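Local structure of organic hydroperoxide resistance protein (Elizabethkingia anophelis NUHP1, 6D9N) at the interface of chains A and B. The protein probably reduces organic hydroperoxides by thiol-based chemistry and so protects the bacterium from peroxide stress. Residues are numbered along the deposited sequence; one frame, centred on the assembly and turned at random. Chains: chain A/B, Organic hydroperoxide resistance protein.

Contact 1: the interface of chains A and B. Residues chain A 11-13; chain B 41, 43-44, 92-93.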
# COMPACT_ATOMS: atom_id res chain seq x y z
N THR A 11 3.81 -15.46 11.53
CA THR A 11 4.21 -14.75 10.33
C THR A 11 4.78 -15.72 9.30
O THR A 11 5.69 -16.51 9.62
CB THR A 11 5.22 -13.68 10.72
OG1 THR A 11 4.58 -12.86 11.70
CG2 THR A 11 5.59 -12.88 9.52
N LEU A 12 4.24 -15.69 8.08
CA LEU A 12 4.67 -16.61 7.03
C LEU A 12 5.77 -16.03 6.15
O LEU A 12 6.60 -16.78 5.62
CB LEU A 12 3.48 -16.92 6.14
CG LEU A 12 2.34 -17.65 6.86
CD1 LEU A 12 1.11 -17.77 5.96
CD2 LEU A 12 2.77 -19.02 7.39
N TYR A 13 5.77 -14.71 5.97
CA TYR A 13 6.68 -14.05 5.05
C TYR A 13 6.83 -12.61 5.50
O TYR A 13 5.85 -11.98 5.90
CB TYR A 13 6.09 -14.10 3.63
CG TYR A 13 6.80 -13.27 2.58
CD1 TYR A 13 8.00 -13.67 2.02
CD2 TYR A 13 6.26 -12.05 2.16
CE1 TYR A 13 8.64 -12.92 1.05
CE2 TYR A 13 6.88 -11.27 1.20
CZ TYR A 13 8.07 -11.70 0.64
OH TYR A 13 8.68 -10.94 -0.35
N PRO B 41 5.93 -15.11 -3.40
CA PRO B 41 7.33 -15.32 -3.05
C PRO B 41 7.52 -16.75 -2.57
O PRO B 41 6.57 -17.46 -2.25
CB PRO B 41 7.56 -14.32 -1.92
CG PRO B 41 6.22 -14.25 -1.25
CD PRO B 41 5.24 -14.27 -2.40
N GLY B 43 8.55 -17.91 0.19
CA GLY B 43 8.07 -18.23 1.51
C GLY B 43 6.58 -18.45 1.60
O GLY B 43 6.10 -18.97 2.62
N LEU B 44 5.83 -18.06 0.56
CA LEU B 44 4.40 -18.32 0.49
C LEU B 44 4.06 -19.45 -0.48
O LEU B 44 2.89 -19.60 -0.84
CB LEU B 44 3.61 -17.05 0.13
CG LEU B 44 3.72 -15.91 1.16
CD1 LEU B 44 2.93 -14.66 0.77
CD2 LEU B 44 3.29 -16.39 2.56
N ILE B 92 3.19 -10.93 6.73
CA ILE B 92 1.85 -11.45 6.44
C ILE B 92 1.70 -12.79 7.15
O ILE B 92 2.63 -13.59 7.20
CB ILE B 92 1.59 -11.59 4.92
CG1 ILE B 92 0.17 -12.11 4.63
CG2 ILE B 92 2.65 -12.46 4.21
CD1 ILE B 92 -0.24 -12.29 3.20
N GLY B 93 0.50 -13.02 7.69
CA GLY B 93 0.19 -14.32 8.26
C GLY B 93 -1.30 -14.54 8.27
O GLY B 93 -2.08 -13.70 7.83
O HOH W 1 6.84 -19.47 5.09

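Contact 2: the interface of chains A and B. Residues chain A 59-60, 63-64; chain B 17-19, 27.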
# COMPACT_ATOMS: atom_id res chain seq x y z
N ALA A 59 -2.50 1.89 -4.69
CA ALA A 59 -3.42 1.40 -5.72
C ALA A 59 -2.91 0.10 -6.35
O ALA A 59 -3.66 -0.87 -6.55
CB ALA A 59 -3.60 2.45 -6.80
N ALA A 60 -1.62 0.05 -6.67
CA ALA A 60 -1.01 -1.13 -7.26
C ALA A 60 -1.07 -2.29 -6.28
O ALA A 60 -1.45 -3.41 -6.65
CB ALA A 60 0.44 -0.81 -7.63
N SER A 63 -4.89 -3.44 -5.62
CA SER A 63 -5.46 -4.17 -6.76
C SER A 63 -4.85 -5.57 -6.86
O SER A 63 -5.57 -6.56 -7.07
CB SER A 63 -5.32 -3.38 -8.07
OG SER A 63 -3.97 -3.18 -8.45
N ALA A 64 -3.54 -5.68 -6.67
CA ALA A 64 -2.89 -6.99 -6.73
C ALA A 64 -3.26 -7.87 -5.55
O ALA A 64 -3.51 -9.07 -5.72
CB ALA A 64 -1.39 -6.79 -6.84
N ALA B 17 -4.80 1.89 -10.56
CA ALA B 17 -3.99 0.80 -11.07
C ALA B 17 -4.89 -0.39 -11.35
O ALA B 17 -5.98 -0.51 -10.77
CB ALA B 17 -2.91 0.37 -10.05
N THR B 18 -4.42 -1.29 -12.22
CA THR B 18 -5.16 -2.47 -12.65
C THR B 18 -4.28 -3.69 -12.47
O THR B 18 -3.12 -3.68 -12.92
CB THR B 18 -5.55 -2.34 -14.12
OG1 THR B 18 -6.41 -1.21 -14.27
CG2 THR B 18 -6.34 -3.59 -14.58
N ALA B 19 -4.84 -4.73 -11.86
CA ALA B 19 -4.17 -6.01 -11.68
C ALA B 19 -4.90 -7.07 -12.51
O ALA B 19 -6.14 -7.15 -12.51
CB ALA B 19 -4.19 -6.43 -10.21
N VAL B 27 0.62 -5.92 -12.76
CA VAL B 27 -0.02 -4.70 -12.28
C VAL B 27 0.51 -3.51 -13.08
O VAL B 27 1.68 -3.46 -13.46
CB VAL B 27 0.08 -4.55 -10.73
CG1 VAL B 27 1.52 -4.33 -10.26
CG2 VAL B 27 -0.88 -3.49 -10.20

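Contact 1: the interface of chains A and B
The phenol ring of A:Tyr13 is covered on one face by the pyrrolidine of B:Pro41. CG of B:Pro41 stands 3.5 Å above the ring plane, over its centre, which makes a CH-pi contact. CB of the same proline lies towards the hydroxyl end of the ring, 3.5 Å from A:Tyr13 CE1. With CG of A:Tyr13 anti to the backbone N (chi1 170°), the ring swings out over the partner's loop. At the base of the ring, A:Tyr13 CB meets two aliphatic groups of chain B: the CD2 methyl of B:Leu44 at 3.8 Å, and the CG2 branch of B:Ile92. The same B:Leu44 methyl also reaches A:Leu12 CB at 3.6 Å, so one branch of one leucine packs against two consecutive residues.

Backbone pairing across the chains is interrupted by a bulge at A:Leu12, which fits the psi of -30° there. A:Leu12 N donates to B:Ile92 O at 2.8 Å, with 162° at the hydrogen. The return bond runs from B:Ile92 N to A:Tyr13 O at 3.0 Å and is similarly straight, the donor lying nearly on the extension of the carbonyl bond. Both polar groups of B:Ile92's backbone are therefore used by chain A. A water gives a further polar link, bridging the carbonyl oxygens of A:Leu12 and B:Gly43; it lies 2.6 Å from the O of B:Gly43.

In the fold, the start of strand 11-20 of chain A runs antiparallel, with the bulge, to the end of strand 85-94 of chain B, with bridges A:Thr11–B:Gly93 and A:Tyr13–B:Ile92. The beta-sheet thus continues across the subunit boundary, flanked by B:Pro41 and the 3-10 helix 42-44.

Contact 2: the interface of chains A and B
This is a helix-on-sheet interface built from small residues: helix 54-77 of chain A lies against strands 11-20 and 25-29 of chain B, bringing the two subunits of the assembly into close backbone approach. A:Ala60 and B:Ala17 meet directly, the methyl CB of B:Ala17 sitting 3.7 Å from A:Ala60 CA and also touching the CB of A:Ala59. Two residues along the strand, the methyl of B:Ala19 points at the next helical turn. B:Ala19 CB is 3.4 Å from the carbonyl O of A:Ser63 and 3.8 Å from A:Ala64 CA. The strand methyls therefore bear on helix backbone as well as on side chains, consistent with short residues on both sides allowing the close approach.

B:Val27, from the neighbouring strand, adds its CG2 branch. This methyl stands anti to the backbone N, which directs it towards the helix, where B:Val27 CG2 lies 3.8 Å from A:Ala60 CA and 3.6 Å from A:Ser63 OG. The serine hydroxyl is thus packed against hydrocarbon from B:Val27 and B:Ala19, but it bonds within its own helix. With chi1 at 64°, A:Ser63 OG folds back along the preceding turn, where its one hydrogen is shared between, or alternates between, A:Ala59 O at 3.0 Å and A:Ala60 O at 3.1 Å. The geometry is uneven: the hydroxyl is tilted 19° from the carbonyl plane of A:Ala59 but rises 40° out of that of A:Ala60, so the second bond is less well directed. The two carbonyls provide acceptors for the hydroxyl and probably limit its rotation. A:Ser63 CB also touches B:Ala19 CB.

For the protein, the site joins one subunit's strands to the helix that carries A:Cys65, which pairs with A:Cys129 in a disulfide, and so probably helps steady the redox-active region through dimerisation.

Contact 1 and contact 2 lie about 20 Å apart, measured between the centres of their C-alpha atoms. Strand 11-20 takes part in both, from opposite chains: chain A supplies its beginning to contact 1, and chain B supplies a later stretch to contact 2. Because the interface is two-fold symmetric, each strand makes both kinds of contact, pairing with a partner strand near its start and packing on a partner helix further along. The two modes, sheet extension and helix-on-sheet packing, together spread the association over much of the strand. This reciprocal exchange suggests that the dimer is integral to the fold.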